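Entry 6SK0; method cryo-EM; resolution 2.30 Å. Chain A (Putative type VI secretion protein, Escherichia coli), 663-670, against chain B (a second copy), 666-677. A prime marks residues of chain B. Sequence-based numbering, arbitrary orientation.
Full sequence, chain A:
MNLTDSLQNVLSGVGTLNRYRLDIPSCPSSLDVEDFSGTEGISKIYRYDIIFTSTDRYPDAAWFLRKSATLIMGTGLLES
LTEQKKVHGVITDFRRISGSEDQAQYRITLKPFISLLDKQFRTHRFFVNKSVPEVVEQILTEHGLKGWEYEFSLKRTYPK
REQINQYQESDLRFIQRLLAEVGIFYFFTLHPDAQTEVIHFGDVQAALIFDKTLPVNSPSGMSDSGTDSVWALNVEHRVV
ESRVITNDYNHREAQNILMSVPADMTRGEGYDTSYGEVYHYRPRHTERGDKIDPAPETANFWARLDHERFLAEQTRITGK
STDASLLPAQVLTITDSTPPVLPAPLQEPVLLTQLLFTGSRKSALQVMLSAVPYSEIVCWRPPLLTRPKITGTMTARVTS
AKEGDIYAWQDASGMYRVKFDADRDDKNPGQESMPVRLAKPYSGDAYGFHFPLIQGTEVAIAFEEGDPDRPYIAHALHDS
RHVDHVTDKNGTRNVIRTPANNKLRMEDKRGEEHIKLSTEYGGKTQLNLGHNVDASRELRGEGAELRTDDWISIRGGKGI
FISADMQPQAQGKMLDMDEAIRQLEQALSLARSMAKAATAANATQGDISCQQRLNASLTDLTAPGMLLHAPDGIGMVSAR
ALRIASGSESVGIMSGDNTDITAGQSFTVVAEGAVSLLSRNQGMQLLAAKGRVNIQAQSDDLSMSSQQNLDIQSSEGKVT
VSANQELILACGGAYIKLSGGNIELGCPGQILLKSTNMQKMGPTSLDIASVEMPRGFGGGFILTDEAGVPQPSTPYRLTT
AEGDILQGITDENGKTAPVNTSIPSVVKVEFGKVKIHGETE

Chain A (663-670) AGQSFTVV
Chain B 666-677: SFTVVAEGAVSL

Strand 667-670 runs parallel to the strand through Val675′ to Leu677′, at 5° and 4.6 Å between axes; strand 667′-671′ crosses it at 118°, 8.5 Å away. The register is Ala663 with Ala671′, Phe667 with Val675′, Thr668 with Ser676′ and Val669 with Leu677′. These residues are extended, phi -106 to -132° and psi 113 to 135°. Both chains turn at Gly664 (-65/-23) and Gln665 (-116/-73), Glu672′ (-65/-37) and Gly673′ (-94/-107), then extend at Ser666 (-149/150) and Ala674′ (-109/157).

Phe667 N donates to Ala674′ O (2.9 Å) and Phe667 O accepts from Ser676′ N (2.8 Å), flanking Val675′ in sequence as a parallel bridge requires. Val669 N donates to Ser676′ O (2.7 Å). Ala663 likewise spans Ala671′: N to Val670′ O and O from Glu672′ N, both 2.9 Å. Gly673′ N to Gln665 O is very short, 2.3 Å; a CB on Gly673′ would clash with that oxygen.

Ser666 (m) OG accepts from Ala674′ N, 2.7 Å.

Phe667 (t, chi2 67°), Val669 (t), Val675′ (t) and Leu677′ (m, t) share an apolar face; Thr668 (p) and Ser676′ (t) share the other. Val669′ (t) CG2 covers one Phe667 ring face, a CH-pi contact 4.0 Å from the centroid. Val675′ CG1 meets the edge, 4.2 Å from Phe667 CD2. Leu677′ CD2 lies 3.8 Å from Phe667 CE2 and 3.6 Å from Val669 CG2. Phe667 CZ reaches Phe667′ CZ at 4.2 Å.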

# COMPACT_ATOMS: atom_id res chain seq x y z
N ALA A 663 -5.96 7.20 7.47
CA ALA A 663 -5.26 6.82 8.69
C ALA A 663 -6.09 7.23 9.89
O ALA A 663 -6.40 8.41 10.06
CB ALA A 663 -3.87 7.45 8.75
N GLY A 664 -6.44 6.25 10.71
CA GLY A 664 -7.10 6.56 11.96
C GLY A 664 -6.21 7.33 12.92
O GLY A 664 -6.72 8.00 13.82
N GLN A 665 -4.89 7.24 12.77
CA GLN A 665 -4.04 8.14 13.52
C GLN A 665 -3.25 9.08 12.62
O GLN A 665 -3.67 10.21 12.42
CB GLN A 665 -3.09 7.32 14.40
CG GLN A 665 -3.72 6.77 15.65
CD GLN A 665 -4.34 7.84 16.52
OE1 GLN A 665 -3.82 8.94 16.64
NE2 GLN A 665 -5.45 7.51 17.15
N SER A 666 -2.24 8.60 11.91
CA SER A 666 -1.35 9.53 11.24
C SER A 666 -0.80 8.89 9.98
O SER A 666 -0.62 7.68 9.89
CB SER A 666 -0.18 9.97 12.13
OG SER A 666 -0.55 11.03 12.98
N PHE A 667 -0.52 9.73 9.00
CA PHE A 667 0.15 9.32 7.79
C PHE A 667 1.56 9.87 7.85
O PHE A 667 1.76 11.09 7.82
CB PHE A 667 -0.59 9.81 6.55
CG PHE A 667 0.12 9.50 5.27
CD1 PHE A 667 0.25 8.20 4.84
CD2 PHE A 667 0.65 10.51 4.50
CE1 PHE A 667 0.90 7.91 3.67
CE2 PHE A 667 1.29 10.22 3.32
CZ PHE A 667 1.41 8.92 2.91
N THR A 668 2.54 8.99 7.95
CA THR A 668 3.93 9.38 8.05
C THR A 668 4.71 8.78 6.90
O THR A 668 4.53 7.60 6.57
CB THR A 668 4.54 8.97 9.40
OG1 THR A 668 4.73 7.55 9.44
CG2 THR A 668 3.64 9.38 10.55
N VAL A 669 5.55 9.59 6.28
CA VAL A 669 6.47 9.15 5.25
C VAL A 669 7.86 9.56 5.68
O VAL A 669 8.10 10.74 5.98
CB VAL A 669 6.13 9.75 3.88
CG1 VAL A 669 7.23 9.42 2.89
CG2 VAL A 669 4.80 9.26 3.39
N VAL A 670 8.77 8.61 5.72
CA VAL A 670 10.19 8.89 5.82
C VAL A 670 10.84 8.27 4.60
O VAL A 670 10.81 7.05 4.42
CB VAL A 670 10.81 8.36 7.11
CG1 VAL A 670 12.24 8.85 7.23
CG2 VAL A 670 10.01 8.80 8.30
N SER B 666 -6.45 10.41 -8.41
CA SER B 666 -6.02 11.33 -7.37
C SER B 666 -5.40 10.55 -6.22
O SER B 666 -5.77 9.41 -5.95
CB SER B 666 -7.17 12.19 -6.83
OG SER B 666 -7.41 13.32 -7.65
N PHE B 667 -4.46 11.19 -5.56
CA PHE B 667 -3.87 10.66 -4.35
C PHE B 667 -4.40 11.49 -3.19
O PHE B 667 -4.11 12.68 -3.09
CB PHE B 667 -2.35 10.70 -4.41
CG PHE B 667 -1.69 10.27 -3.15
CD1 PHE B 667 -1.78 8.95 -2.73
CD2 PHE B 667 -0.99 11.16 -2.37
CE1 PHE B 667 -1.17 8.55 -1.57
CE2 PHE B 667 -0.38 10.76 -1.21
CZ PHE B 667 -0.47 9.44 -0.81
N THR B 668 -5.19 10.86 -2.34
CA THR B 668 -5.80 11.55 -1.21
C THR B 668 -5.37 10.87 0.07
O THR B 668 -5.36 9.64 0.17
CB THR B 668 -7.33 11.57 -1.32
OG1 THR B 668 -7.87 10.27 -1.08
CG2 THR B 668 -7.77 12.04 -2.70
N VAL B 669 -5.00 11.68 1.05
CA VAL B 669 -4.68 11.21 2.39
C VAL B 669 -5.56 11.98 3.36
O VAL B 669 -5.57 13.22 3.34
CB VAL B 669 -3.20 11.41 2.74
CG1 VAL B 669 -2.97 11.09 4.20
CG2 VAL B 669 -2.32 10.56 1.86
N VAL B 670 -6.29 11.26 4.19
CA VAL B 670 -6.93 11.84 5.35
C VAL B 670 -6.39 11.11 6.56
O VAL B 670 -6.58 9.90 6.70
CB VAL B 670 -8.46 11.75 5.28
CG1 VAL B 670 -9.07 12.53 6.43
CG2 VAL B 670 -8.96 12.28 3.97
N ALA B 671 -5.68 11.84 7.41
CA ALA B 671 -5.19 11.32 8.66
C ALA B 671 -5.94 12.00 9.79
O ALA B 671 -6.11 13.22 9.78
CB ALA B 671 -3.69 11.54 8.81
N GLU B 672 -6.41 11.21 10.75
CA GLU B 672 -7.07 11.78 11.91
C GLU B 672 -6.09 12.61 12.73
O GLU B 672 -6.44 13.67 13.25
CB GLU B 672 -7.70 10.68 12.75
CG GLU B 672 -8.50 11.18 13.92
CD GLU B 672 -9.71 11.99 13.49
OE1 GLU B 672 -10.26 11.71 12.41
OE2 GLU B 672 -10.11 12.90 14.23
N GLY B 673 -4.85 12.15 12.84
CA GLY B 673 -3.84 12.90 13.55
C GLY B 673 -3.03 13.79 12.64
O GLY B 673 -3.53 14.80 12.15
N ALA B 674 -1.79 13.41 12.40
CA ALA B 674 -0.87 14.25 11.65
C ALA B 674 -0.58 13.67 10.27
O ALA B 674 -0.75 12.47 10.03
CB ALA B 674 0.45 14.43 12.42
N VAL B 675 -0.18 14.54 9.37
CA VAL B 675 0.45 14.15 8.12
C VAL B 675 1.89 14.61 8.19
O VAL B 675 2.16 15.80 8.39
CB VAL B 675 -0.28 14.75 6.90
CG1 VAL B 675 0.51 14.50 5.64
CG2 VAL B 675 -1.68 14.19 6.80
N SER B 676 2.81 13.67 8.04
CA SER B 676 4.23 13.96 8.21
C SER B 676 4.99 13.37 7.04
O SER B 676 5.00 12.15 6.85
CB SER B 676 4.74 13.39 9.54
OG SER B 676 6.10 13.65 9.72
N LEU B 677 5.61 14.23 6.25
CA LEU B 677 6.48 13.83 5.15
C LEU B 677 7.89 14.29 5.46
O LEU B 677 8.14 15.50 5.54
CB LEU B 677 6.00 14.40 3.82
CG LEU B 677 4.53 14.26 3.46
CD1 LEU B 677 4.29 14.82 2.08
CD2 LEU B 677 4.10 12.81 3.52